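PDB 4L3U: uncharacterized protein from Acinetobacter baumannii, which is of unknown function but belongs to the DUF4844 family and folds into a compact domain of five helices without strands. Local coordinates for residues 14-19 and 64-69; 29-34 and 53-58; 40-45 and 95-100; 83-88 and 103-108; 89-94 and 130-135. All blocks are in the same frame, centred on the assembly; numbering follows the deposited sequence.

Contact 1 of 5, residues 14-19 and 64-69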
# COMPACT_ATOMS: atom_id res chain seq x y z
N ASN A 14 -2.68 -5.59 23.53
CA ASN A 14 -1.24 -5.44 23.39
C ASN A 14 -0.84 -5.55 21.93
O ASN A 14 -0.00 -4.78 21.45
CB ASN A 14 -0.52 -6.52 24.21
N SER A 15 -1.44 -6.50 21.21
CA SER A 15 -1.23 -6.64 19.78
C SER A 15 -1.60 -5.33 19.09
O SER A 15 -0.96 -4.93 18.12
CB SER A 15 -2.10 -7.78 19.23
OG SER A 15 -2.01 -8.93 20.05
N ASN A 16 -2.64 -4.68 19.61
CA ASN A 16 -3.14 -3.41 19.09
C ASN A 16 -2.05 -2.33 19.03
O ASN A 16 -1.91 -1.64 18.02
CB ASN A 16 -4.32 -2.93 19.96
CG ASN A 16 -4.93 -1.63 19.46
OD1 ASN A 16 -4.55 -0.54 19.90
ND2 ASN A 16 -5.92 -1.73 18.57
N SER A 17 -1.28 -2.21 20.11
CA SER A 17 -0.20 -1.23 20.19
C SER A 17 1.00 -1.61 19.32
O SER A 17 1.71 -0.74 18.82
CB SER A 17 0.25 -1.06 21.64
OG SER A 17 0.67 -2.29 22.20
N ILE A 18 1.23 -2.91 19.16
CA ILE A 18 2.34 -3.42 18.36
C ILE A 18 2.13 -3.10 16.89
O ILE A 18 3.01 -2.57 16.23
CB ILE A 18 2.53 -4.95 18.51
CG1 ILE A 18 2.92 -5.28 19.95
CG2 ILE A 18 3.62 -5.46 17.56
CD1 ILE A 18 2.83 -6.76 20.30
N VAL A 19 0.95 -3.46 16.39
CA VAL A 19 0.59 -3.19 15.01
C VAL A 19 0.75 -1.70 14.74
O VAL A 19 1.33 -1.30 13.73
CB VAL A 19 -0.85 -3.66 14.68
CG1 VAL A 19 -1.25 -3.26 13.27
CG2 VAL A 19 -0.97 -5.17 14.84
N ALA A 64 -5.68 4.97 12.78
CA ALA A 64 -6.93 5.54 13.27
C ALA A 64 -7.95 4.46 13.55
O ALA A 64 -8.76 4.57 14.47
CB ALA A 64 -7.48 6.52 12.26
N LEU A 65 -7.91 3.40 12.76
CA LEU A 65 -8.82 2.28 12.94
C LEU A 65 -8.49 1.54 14.23
O LEU A 65 -9.37 1.30 15.05
CB LEU A 65 -8.74 1.34 11.73
CG LEU A 65 -9.55 0.04 11.82
CD1 LEU A 65 -11.01 0.32 12.14
CD2 LEU A 65 -9.41 -0.73 10.52
N TYR A 66 -7.22 1.18 14.40
CA TYR A 66 -6.80 0.44 15.59
C TYR A 66 -6.93 1.26 16.86
O TYR A 66 -7.06 0.71 17.95
CB TYR A 66 -5.36 -0.04 15.45
CG TYR A 66 -5.22 -1.32 14.65
CD1 TYR A 66 -5.36 -2.55 15.26
CD2 TYR A 66 -4.96 -1.28 13.29
CE1 TYR A 66 -5.24 -3.72 14.53
CE2 TYR A 66 -4.84 -2.45 12.56
CZ TYR A 66 -4.98 -3.66 13.18
OH TYR A 66 -4.86 -4.82 12.46
N GLN A 67 -6.90 2.58 16.73
CA GLN A 67 -7.08 3.45 17.87
C GLN A 67 -8.54 3.49 18.31
O GLN A 67 -8.82 3.71 19.49
CB GLN A 67 -6.60 4.86 17.55
CG GLN A 67 -5.09 4.99 17.56
CD GLN A 67 -4.63 6.35 17.09
OE1 GLN A 67 -5.40 7.11 16.50
NE2 GLN A 67 -3.38 6.68 17.36
N GLN A 68 -9.46 3.27 17.38
CA GLN A 68 -10.88 3.31 17.68
C GLN A 68 -11.49 1.92 17.85
O GLN A 68 -12.65 1.78 18.21
CB GLN A 68 -11.64 4.06 16.59
CG GLN A 68 -11.39 5.56 16.57
CD GLN A 68 -12.35 6.30 15.66
OE1 GLN A 68 -11.94 7.03 14.76
NE2 GLN A 68 -13.65 6.12 15.90
N LYS A 69 -10.68 0.89 17.59
CA LYS A 69 -11.17 -0.48 17.57
C LYS A 69 -10.05 -1.39 18.06
O LYS A 69 -8.99 -1.44 17.45
CB LYS A 69 -11.59 -0.85 16.15
CG LYS A 69 -12.01 -2.29 15.92
CD LYS A 69 -13.40 -2.58 16.44
CE LYS A 69 -13.96 -3.82 15.78
NZ LYS A 69 -15.32 -4.16 16.26
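The antiparallel pair formed by helix 14-27 and helix 45-68 is joined here at one end, where N16 and V19 of the first turns meet Y66 in the last turn of the longer helix. The two backbones come nearest at N16 and Y66, whose CA atoms are 6.4 Å apart. The N16 amide reaches across to the end of the helix: N16 ND2 donates to Y66 O at 2.8 Å, nearly straight at 167°. The acceptor lies within the amide plane of N16, while the donor is tilted from the carbonyl plane of Y66. CG of N16 is anti to its own backbone N (chi1 -178°), and this carries the amide out toward the other helix. The bond ties helix 14-27 to the last turn of helix 45-68, just before the chain leaves helical geometry at K69; one amide nitrogen donates to a carbonyl of that turn, Y66 O, and to one just beyond it, N70 O. N16 ND2 further sits at the edge of the tyrosine ring, 3.5 Å from Y66 CD1. V19, one turn on, comes over a face of that ring instead. Its methyl V19 CG1 makes a CH-pi contact, 4.0 Å from the Y66 ring centroid and offset toward the rim, with V19 CG1 3.7 Å from Y66 CE2. The ring is thus met in two ways, amide at the edge and methyl over the face. Around this pair, I20 of helix 14-27, L77 of helix 74-86 and V112 of helix 95-112 also touch Y66, while V19 leans on I111, so four helices meet here.

Contact 2 of 5, residues 29-34 and 53-58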
# COMPACT_ATOMS: atom_id res chain seq x y z
N GLN A 29 9.07 5.33 6.32
CA GLN A 29 10.07 4.77 5.43
C GLN A 29 9.87 5.25 4.00
O GLN A 29 8.76 5.63 3.61
CB GLN A 29 10.02 3.25 5.48
CG GLN A 29 10.35 2.67 6.84
CD GLN A 29 9.92 1.23 6.97
OE1 GLN A 29 9.47 0.61 6.01
NE2 GLN A 29 10.03 0.69 8.18
N ASP A 30 10.95 5.24 3.23
CA ASP A 30 10.88 5.43 1.79
C ASP A 30 10.66 4.06 1.20
O ASP A 30 11.50 3.17 1.37
CB ASP A 30 12.18 6.03 1.27
CG ASP A 30 12.11 6.40 -0.21
OD1 ASP A 30 11.15 6.01 -0.89
OD2 ASP A 30 13.04 7.09 -0.68
N HIS A 31 9.54 3.87 0.51
CA HIS A 31 9.18 2.56 -0.01
C HIS A 31 9.54 2.37 -1.48
O HIS A 31 9.17 1.36 -2.08
CB HIS A 31 7.69 2.33 0.18
CG HIS A 31 7.25 2.40 1.60
ND1 HIS A 31 6.77 3.56 2.18
CD2 HIS A 31 7.23 1.46 2.58
CE1 HIS A 31 6.47 3.32 3.44
NE2 HIS A 31 6.74 2.06 3.71
N PHE A 32 10.28 3.32 -2.04
CA PHE A 32 10.51 3.34 -3.48
C PHE A 32 11.96 3.65 -3.82
O PHE A 32 12.25 4.39 -4.76
CB PHE A 32 9.56 4.33 -4.12
CG PHE A 32 8.12 4.04 -3.84
CD1 PHE A 32 7.42 3.13 -4.62
CD2 PHE A 32 7.47 4.63 -2.76
CE1 PHE A 32 6.10 2.84 -4.35
CE2 PHE A 32 6.15 4.33 -2.49
CZ PHE A 32 5.47 3.44 -3.29
N ALA A 33 12.86 3.07 -3.04
CA ALA A 33 14.29 3.17 -3.30
C ALA A 33 14.76 1.93 -4.04
O ALA A 33 14.04 0.94 -4.11
CB ALA A 33 15.04 3.32 -1.99
N GLY A 34 15.96 1.99 -4.60
CA GLY A 34 16.52 0.85 -5.28
C GLY A 34 16.84 -0.26 -4.30
O GLY A 34 17.41 -0.00 -3.24
N GLN A 53 3.90 9.59 0.40
CA GLN A 53 2.84 10.29 1.10
C GLN A 53 1.52 9.50 1.04
O GLN A 53 0.84 9.36 2.05
CB GLN A 53 2.64 11.69 0.52
CG GLN A 53 1.47 12.46 1.11
CD GLN A 53 1.60 12.68 2.61
OE1 GLN A 53 2.68 12.55 3.18
NE2 GLN A 53 0.48 13.01 3.25
N LYS A 54 1.18 9.02 -0.15
CA LYS A 54 -0.01 8.19 -0.33
C LYS A 54 0.05 6.93 0.53
O LYS A 54 -0.95 6.48 1.07
CB LYS A 54 -0.17 7.80 -1.80
CG LYS A 54 -0.40 8.98 -2.74
CD LYS A 54 -1.87 9.39 -2.79
CE LYS A 54 -2.13 10.40 -3.91
NZ LYS A 54 -3.58 10.71 -4.07
N VAL A 55 1.25 6.36 0.65
CA VAL A 55 1.46 5.18 1.48
C VAL A 55 1.31 5.58 2.94
O VAL A 55 0.72 4.85 3.73
CB VAL A 55 2.87 4.56 1.25
CG1 VAL A 55 3.16 3.45 2.26
CG2 VAL A 55 2.98 4.02 -0.16
N ALA A 56 1.86 6.74 3.28
CA ALA A 56 1.77 7.24 4.64
C ALA A 56 0.31 7.48 5.00
O ALA A 56 -0.09 7.24 6.14
CB ALA A 56 2.57 8.53 4.77
N ASP A 57 -0.48 7.95 4.04
CA ASP A 57 -1.89 8.23 4.28
C ASP A 57 -2.65 6.95 4.65
O ASP A 57 -3.47 6.95 5.56
CB ASP A 57 -2.55 8.88 3.05
CG ASP A 57 -1.97 10.25 2.73
OD1 ASP A 57 -1.43 10.91 3.64
OD2 ASP A 57 -2.07 10.68 1.56
N THR A 58 -2.38 5.86 3.93
CA THR A 58 -3.03 4.59 4.20
C THR A 58 -2.58 4.02 5.54
O THR A 58 -3.37 3.46 6.28
CB THR A 58 -2.73 3.57 3.09
OG1 THR A 58 -3.14 4.11 1.83
CG2 THR A 58 -3.47 2.27 3.35
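D30 OD1 accepts from two donors, F32 N at 3.1 Å and N52 ND2, and so fixes the bend that turns H31 and F32 onto V55. The bond to F32 N, which meets the carboxylate oxygen from above its plane, closes an Asx turn. The other oxygen, D30 OD2, forms a salt bridge with R48, and N52 OD1 in turn receives H31 N, so polar groups of helix 45-68 position the turn. The connection leading from helix 14-27 to helix 45-68 is in this way folded back on the second of these helices, without regular structure of its own. V55 splits its two methyls between the two rings of the turn. CG1, anti to the backbone N of V55 (chi1 172°), comes over one face of the imidazole in a CH-pi contact, 3.9 Å from the H31 ring centroid; the closest ring atom is H31 CE1, 3.5 Å from V55 CG1. CG2 meets the phenyl group in the plane of its ring, at the edge, with V55 CG2 3.9 Å from F32 CE2. F26 of helix 14-27 touches both H31, ring to ring, and V55, while F32 packs further on L51 and on V101 of helix 95-112.

Contact 3 of 5, residues 40-45 and 95-100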
# COMPACT_ATOMS: atom_id res chain seq x y z
N THR A 40 15.16 -0.29 -9.39
CA THR A 40 16.01 0.90 -9.41
C THR A 40 15.46 2.03 -8.53
O THR A 40 16.21 2.90 -8.09
CB THR A 40 16.19 1.42 -10.85
OG1 THR A 40 14.91 1.54 -11.49
CG2 THR A 40 17.06 0.47 -11.65
N GLY A 41 14.16 2.01 -8.28
CA GLY A 41 13.51 3.04 -7.49
C GLY A 41 12.87 4.10 -8.35
O GLY A 41 13.15 4.19 -9.55
N VAL A 42 12.00 4.90 -7.75
CA VAL A 42 11.35 5.99 -8.46
C VAL A 42 12.33 7.14 -8.61
O VAL A 42 12.82 7.67 -7.62
CB VAL A 42 10.08 6.47 -7.74
CG1 VAL A 42 9.48 7.69 -8.43
CG2 VAL A 42 9.06 5.35 -7.68
N GLN A 43 12.61 7.51 -9.86
CA GLN A 43 13.59 8.54 -10.15
C GLN A 43 13.06 9.95 -9.94
O GLN A 43 13.72 10.78 -9.32
CB GLN A 43 14.12 8.37 -11.58
CG GLN A 43 15.31 7.43 -11.70
CD GLN A 43 15.14 6.14 -10.90
OE1 GLN A 43 15.38 6.10 -9.69
NE2 GLN A 43 14.73 5.08 -11.58
N ASN A 44 11.86 10.23 -10.44
CA ASN A 44 11.26 11.54 -10.25
C ASN A 44 11.00 11.80 -8.77
O ASN A 44 10.13 11.18 -8.16
CB ASN A 44 9.96 11.68 -11.04
CG ASN A 44 9.46 13.11 -11.10
OD1 ASN A 44 8.68 13.54 -10.25
ND2 ASN A 44 9.92 13.85 -12.10
N SER A 45 11.77 12.72 -8.19
CA SER A 45 11.73 12.97 -6.76
C SER A 45 10.37 13.47 -6.30
O SER A 45 9.90 13.12 -5.22
CB SER A 45 12.79 13.99 -6.37
OG SER A 45 12.68 14.30 -4.99
N THR A 95 5.37 0.23 -15.24
CA THR A 95 5.13 -1.10 -14.71
C THR A 95 5.94 -1.35 -13.44
O THR A 95 5.40 -1.84 -12.46
CB THR A 95 5.45 -2.15 -15.78
OG1 THR A 95 4.59 -1.97 -16.90
CG2 THR A 95 5.25 -3.55 -15.23
N GLU A 96 7.23 -1.02 -13.46
CA GLU A 96 8.09 -1.30 -12.31
C GLU A 96 7.63 -0.56 -11.07
O GLU A 96 7.72 -1.07 -9.96
CB GLU A 96 9.54 -0.90 -12.58
CG GLU A 96 10.25 -1.80 -13.56
CD GLU A 96 11.76 -1.77 -13.39
OE1 GLU A 96 12.41 -2.78 -13.71
OE2 GLU A 96 12.29 -0.73 -12.94
N ASP A 97 7.15 0.67 -11.27
CA ASP A 97 6.67 1.47 -10.16
C ASP A 97 5.35 0.91 -9.63
O ASP A 97 5.12 0.90 -8.42
CB ASP A 97 6.48 2.94 -10.57
CG ASP A 97 7.80 3.64 -10.84
OD1 ASP A 97 8.84 3.22 -10.27
OD2 ASP A 97 7.80 4.63 -11.61
N ARG A 98 4.48 0.44 -10.52
CA ARG A 98 3.23 -0.15 -10.09
C ARG A 98 3.46 -1.43 -9.29
O ARG A 98 2.75 -1.70 -8.32
CB ARG A 98 2.31 -0.46 -11.28
CG ARG A 98 1.67 0.77 -11.89
CD ARG A 98 0.42 0.40 -12.66
NE ARG A 98 0.66 -0.67 -13.62
CZ ARG A 98 1.16 -0.48 -14.84
NH1 ARG A 98 1.48 0.73 -15.27
NH2 ARG A 98 1.35 -1.53 -15.63
N GLU A 99 4.46 -2.20 -9.69
CA GLU A 99 4.79 -3.45 -8.99
C GLU A 99 5.32 -3.16 -7.59
O GLU A 99 5.06 -3.92 -6.66
CB GLU A 99 5.83 -4.25 -9.78
CG GLU A 99 5.32 -4.82 -11.09
CD GLU A 99 4.38 -6.00 -10.91
OE1 GLU A 99 4.13 -6.40 -9.75
OE2 GLU A 99 3.90 -6.54 -11.93
N GLN A 100 6.06 -2.07 -7.45
CA GLN A 100 6.62 -1.71 -6.16
C GLN A 100 5.53 -1.23 -5.21
O GLN A 100 5.60 -1.46 -4.00
CB GLN A 100 7.69 -0.63 -6.32
CG GLN A 100 8.50 -0.39 -5.05
CD GLN A 100 9.34 -1.59 -4.66
OE1 GLN A 100 9.57 -2.49 -5.47
NE2 GLN A 100 9.79 -1.61 -3.41
O HOH W 1 11.97 1.77 -11.32
O HOH W 2 10.65 5.73 -11.82
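V42 and D97 cross at about a right angle, and what meets is a methyl and a carboxylate oxygen: V42 CG2 lies 3.4 Å from D97 OD1. The D97 side chain starts off anti to its carbonyl carbon (chi1 -69°), which brings its carboxylate alongside the loop. The remaining oxygen reaches the loop through solvent, a water donating to D97 OD2 at 3.1 Å and accepting from Q43 N. Nearer the start of both segments, T40 and E96 also stand roughly perpendicular, but with a water between them: T40 OG1 and E96 OE2 are 3.8 Å apart, and one water bonds to both, donating to E96 OE2 at 3.0 Å. The same water donates to G41 O, so it joins two loop groups to the glutamate. The extended E96 chain delivers its carboxylate to this water at the exposed edge, whereas D97 is buried beneath the loop. The V42 backbone is held by hydrogen bonding with F32 and by R48, which donates to V42 O. Both acids belong to the first turn of helix 95-112, where negative charge probably interacts well with the helix dipole. That turn follows a classic aspartate N-cap, with D94 OD1 accepting from D97 N.

Contact 4 of 5, residues 83-88 and 103-108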
# COMPACT_ATOMS: atom_id res chain seq x y z
N ASN A 83 -9.42 1.43 -0.18
CA ASN A 83 -9.53 2.88 -0.31
C ASN A 83 -8.17 3.54 -0.42
O ASN A 83 -8.03 4.54 -1.11
CB ASN A 83 -10.30 3.46 0.87
CG ASN A 83 -11.77 3.09 0.84
OD1 ASN A 83 -12.34 2.83 -0.22
ND2 ASN A 83 -12.39 3.08 2.01
N GLY A 84 -7.18 2.98 0.25
CA GLY A 84 -5.84 3.54 0.22
C GLY A 84 -5.22 3.42 -1.16
O GLY A 84 -4.60 4.37 -1.65
N ILE A 85 -5.42 2.27 -1.80
CA ILE A 85 -4.83 2.01 -3.11
C ILE A 85 -5.58 2.73 -4.23
O ILE A 85 -4.98 3.14 -5.22
CB ILE A 85 -4.77 0.49 -3.42
CG1 ILE A 85 -3.89 0.20 -4.64
CG2 ILE A 85 -6.16 -0.09 -3.62
CD1 ILE A 85 -2.41 0.36 -4.39
N SER A 86 -6.89 2.90 -4.07
CA SER A 86 -7.68 3.57 -5.09
C SER A 86 -7.30 5.04 -5.24
O SER A 86 -7.66 5.67 -6.23
CB SER A 86 -9.18 3.43 -4.79
OG SER A 86 -9.49 4.01 -3.54
N GLN A 87 -6.56 5.58 -4.27
CA GLN A 87 -6.13 6.98 -4.30
C GLN A 87 -5.00 7.22 -5.29
O GLN A 87 -4.64 8.36 -5.57
CB GLN A 87 -5.66 7.43 -2.92
CG GLN A 87 -6.72 7.37 -1.86
CD GLN A 87 -7.95 8.17 -2.22
OE1 GLN A 87 -7.85 9.34 -2.59
NE2 GLN A 87 -9.11 7.55 -2.13
N ILE A 88 -4.44 6.13 -5.81
CA ILE A 88 -3.31 6.19 -6.71
C ILE A 88 -3.73 5.75 -8.12
O ILE A 88 -4.11 4.60 -8.33
CB ILE A 88 -2.17 5.28 -6.22
CG1 ILE A 88 -1.82 5.58 -4.76
CG2 ILE A 88 -0.94 5.44 -7.11
CD1 ILE A 88 -0.83 4.61 -4.15
N THR A 103 3.82 -4.40 -3.95
CA THR A 103 4.68 -5.03 -2.96
C THR A 103 4.60 -4.28 -1.63
O THR A 103 4.54 -4.88 -0.57
CB THR A 103 6.15 -5.07 -3.45
OG1 THR A 103 6.24 -5.92 -4.60
CG2 THR A 103 7.09 -5.59 -2.37
N THR A 104 4.60 -2.95 -1.72
CA THR A 104 4.52 -2.10 -0.53
C THR A 104 3.20 -2.33 0.20
O THR A 104 3.18 -2.43 1.43
CB THR A 104 4.68 -0.61 -0.91
OG1 THR A 104 5.97 -0.40 -1.49
CG2 THR A 104 4.52 0.30 0.30
N PHE A 105 2.10 -2.43 -0.54
CA PHE A 105 0.79 -2.65 0.06
C PHE A 105 0.63 -4.08 0.57
O PHE A 105 -0.21 -4.34 1.43
CB PHE A 105 -0.32 -2.32 -0.93
CG PHE A 105 -0.82 -0.91 -0.83
CD1 PHE A 105 -0.08 0.15 -1.34
CD2 PHE A 105 -2.03 -0.63 -0.21
CE1 PHE A 105 -0.54 1.45 -1.24
CE2 PHE A 105 -2.49 0.68 -0.10
CZ PHE A 105 -1.75 1.71 -0.62
N GLU A 106 1.42 -5.00 0.03
CA GLU A 106 1.39 -6.38 0.50
C GLU A 106 1.92 -6.43 1.92
O GLU A 106 1.50 -7.27 2.71
CB GLU A 106 2.22 -7.28 -0.41
CG GLU A 106 1.50 -7.75 -1.67
CD GLU A 106 2.38 -8.56 -2.60
OE1 GLU A 106 3.62 -8.55 -2.42
OE2 GLU A 106 1.84 -9.23 -3.51
N SER A 107 2.82 -5.52 2.24
CA SER A 107 3.39 -5.44 3.58
C SER A 107 2.31 -5.10 4.59
O SER A 107 2.33 -5.59 5.72
CB SER A 107 4.52 -4.41 3.63
OG SER A 107 5.56 -4.75 2.74
N PHE A 108 1.35 -4.27 4.19
CA PHE A 108 0.20 -3.95 5.04
C PHE A 108 -0.55 -5.22 5.40
O PHE A 108 -0.93 -5.41 6.55
CB PHE A 108 -0.77 -2.99 4.34
CG PHE A 108 -0.38 -1.54 4.41
CD1 PHE A 108 0.01 -0.96 5.60
CD2 PHE A 108 -0.41 -0.75 3.27
CE1 PHE A 108 0.37 0.38 5.66
CE2 PHE A 108 -0.06 0.59 3.32
CZ PHE A 108 0.33 1.15 4.52
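I85 and F105 mark the closest backbone approach of the antiparallel segments 83-88 and 103-108, CA to CA 8.0 Å, just before the chain leaves helix 74-86 for the extended conformation of I88. Between them lies the F105 phenyl ring, which reaches so far across that it touches main chain as well as side chains. F105 CE2 is 3.7 Å from I85 N, and F105 CZ is 3.9 Å from G84 C; with glycine at 84, no side chain stands between the ring and that helix backbone. The first torsion of F105, -93°, is turned away from the usual staggered position. Over one face, near the ring centre, sits the terminal methyl of I85: CD1 is 3.8 Å from the F105 centroid and only 12° off the ring normal, a well-centred CH-pi contact. The isoleucine gets there with CG1 anti to its backbone N (chi1 -168°). F108, from the same helix as F105, places CE2 over the opposite face, so the phenyl is sandwiched between methyl and ring. I88 CD1 approaches obliquely, 4.3 Å from F105 CE1. All this is apolar packing close to the centre of the chain. T58 of helix 45-68 touches both F105 and F108, L121 of helix 120-134 touches F105, W124 and I120 pack on I85, and F26 of helix 14-27 meets F108 edge-to-face, so all five helices converge here.

Contact 5 of 5, residues 89-94 and 130-135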
# COMPACT_ATOMS: atom_id res chain seq x y z
N ASP A 89 -3.66 6.68 -9.07
CA ASP A 89 -4.01 6.41 -10.46
C ASP A 89 -2.94 5.55 -11.13
O ASP A 89 -1.81 6.01 -11.30
CB ASP A 89 -4.16 7.74 -11.20
CG ASP A 89 -4.63 7.57 -12.63
OD1 ASP A 89 -5.28 6.55 -12.92
OD2 ASP A 89 -4.37 8.47 -13.45
N PRO A 90 -3.28 4.30 -11.50
CA PRO A 90 -2.26 3.43 -12.09
C PRO A 90 -1.77 3.89 -13.47
O PRO A 90 -0.74 3.40 -13.94
CB PRO A 90 -2.97 2.07 -12.20
CG PRO A 90 -4.41 2.40 -12.27
CD PRO A 90 -4.59 3.62 -11.41
N ASP A 91 -2.49 4.81 -14.09
CA ASP A 91 -2.11 5.31 -15.41
C ASP A 91 -1.03 6.40 -15.34
O ASP A 91 -0.63 6.94 -16.37
CB ASP A 91 -3.35 5.85 -16.13
CG ASP A 91 -4.44 4.80 -16.28
OD1 ASP A 91 -4.11 3.60 -16.37
OD2 ASP A 91 -5.63 5.19 -16.31
N LYS A 92 -0.56 6.70 -14.13
CA LYS A 92 0.47 7.73 -13.93
C LYS A 92 1.84 7.11 -13.63
O LYS A 92 2.84 7.83 -13.49
CB LYS A 92 0.06 8.66 -12.78
CG LYS A 92 -1.16 9.53 -13.05
CD LYS A 92 -0.84 10.70 -13.97
N LEU A 93 1.89 5.78 -13.54
CA LEU A 93 3.12 5.06 -13.19
C LEU A 93 3.52 4.01 -14.24
O LEU A 93 2.66 3.45 -14.92
CB LEU A 93 2.95 4.35 -11.84
CG LEU A 93 2.55 5.19 -10.63
CD1 LEU A 93 2.28 4.28 -9.44
CD2 LEU A 93 3.63 6.21 -10.28
N ASP A 94 4.82 3.73 -14.35
CA ASP A 94 5.28 2.65 -15.23
C ASP A 94 5.07 1.32 -14.53
O ASP A 94 4.66 1.27 -13.38
CB ASP A 94 6.73 2.84 -15.71
CG ASP A 94 7.78 2.69 -14.61
OD1 ASP A 94 7.48 2.16 -13.52
OD2 ASP A 94 8.94 3.08 -14.85
N ILE A 130 -4.43 -4.27 -19.17
CA ILE A 130 -5.09 -5.24 -20.04
C ILE A 130 -6.26 -4.59 -20.78
O ILE A 130 -6.54 -4.95 -21.92
CB ILE A 130 -5.61 -6.46 -19.25
CG1 ILE A 130 -4.44 -7.24 -18.64
CG2 ILE A 130 -6.45 -7.39 -20.14
CD1 ILE A 130 -3.53 -7.92 -19.65
N SER A 131 -6.94 -3.66 -20.13
CA SER A 131 -8.04 -2.94 -20.77
C SER A 131 -7.55 -2.18 -22.01
O SER A 131 -8.19 -2.21 -23.06
CB SER A 131 -8.68 -1.97 -19.79
OG SER A 131 -9.33 -2.66 -18.74
N LYS A 132 -6.42 -1.49 -21.86
CA LYS A 132 -5.82 -0.71 -22.95
C LYS A 132 -5.23 -1.62 -24.03
O LYS A 132 -5.19 -1.25 -25.20
CB LYS A 132 -4.74 0.22 -22.42
CG LYS A 132 -5.26 1.39 -21.61
CD LYS A 132 -4.13 2.19 -20.97
CE LYS A 132 -4.68 3.31 -20.11
NZ LYS A 132 -3.58 4.13 -19.52
N LEU A 133 -4.75 -2.79 -23.61
CA LEU A 133 -4.24 -3.80 -24.54
C LEU A 133 -5.38 -4.32 -25.42
O LEU A 133 -5.22 -4.45 -26.64
CB LEU A 133 -3.60 -4.96 -23.78
CG LEU A 133 -3.06 -6.13 -24.61
CD1 LEU A 133 -1.89 -5.69 -25.49
CD2 LEU A 133 -2.66 -7.32 -23.74
N LEU A 134 -6.52 -4.62 -24.80
CA LEU A 134 -7.68 -5.12 -25.53
C LEU A 134 -8.40 -4.02 -26.32
O LEU A 134 -9.22 -4.32 -27.20
CB LEU A 134 -8.65 -5.81 -24.56
CG LEU A 134 -8.09 -7.03 -23.81
CD1 LEU A 134 -9.04 -7.47 -22.70
CD2 LEU A 134 -7.82 -8.20 -24.76
N GLU A 135 -8.11 -2.76 -26.01
CA GLU A 135 -8.71 -1.62 -26.71
C GLU A 135 -7.82 -1.17 -27.87
O GLU A 135 -7.76 -1.82 -28.91
CB GLU A 135 -8.93 -0.46 -25.75
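D91 and K132 form a surface salt bridge, D91 OD1 to K132 NZ at 3.2 Å, which as a hydrogen bond is weak. The ammonium group does not lie in the plane of the carboxylate: it stands over its face, so that K132 NZ is almost as near to D91 CG, 3.4 Å, as to the oxygen. The second oxygen is farther, K132 NZ to D91 OD2 being 4.0 Å, and the approach is one-sided. Lysine has to span a wide gap to get there, the CA atoms of D91 and K132 being 10.3 Å apart. It does so with its chain fully extended beyond CG, while K132 CE follows the tip at 3.8 Å from D91 OD1. Since both residues are exposed, solvent probably screens the attraction. The aspartate is positioned by the turn it stands in. K92 N donates to D89 O at 3.2 Å, and D91 N makes a weak, long bond to D89 OD1. Further out, P90 and L93 pack inward on W124 of helix 120-134, and D91 itself touches E128 of that helix. L93 also reaches V101 of helix 95-112 and L47 and L51 of helix 45-68, so a buried leucine seats the loop carrying D91. The salt bridge thus joins the connection between helix 74-86 and helix 95-112 to the last turns of helix 120-134, near the end of the modelled chain.

In the fold
From the N terminus, contact 1 closes the first large loop, bringing the start of helix 14-27 to the end of helix 45-68. Contact 2 is nested inside it, folding the connection between those helices back on the second. Residues 40-45, later in that connection, pair with the start of helix 95-112, so contact 3 crosses both earlier contacts; it touches contact 2 through F32 and V42. Contact 4 follows contacts 1 and 2 in series and ties helix 74-86 to helix 95-112, crossing contact 3. Contact 5 crosses contacts 3 and 4 and ties the connection after helix 74-86 to the end of helix 120-134. Contacts 1 and 5 lie on opposite sides of the chain's centre, about 36 Å apart between centres.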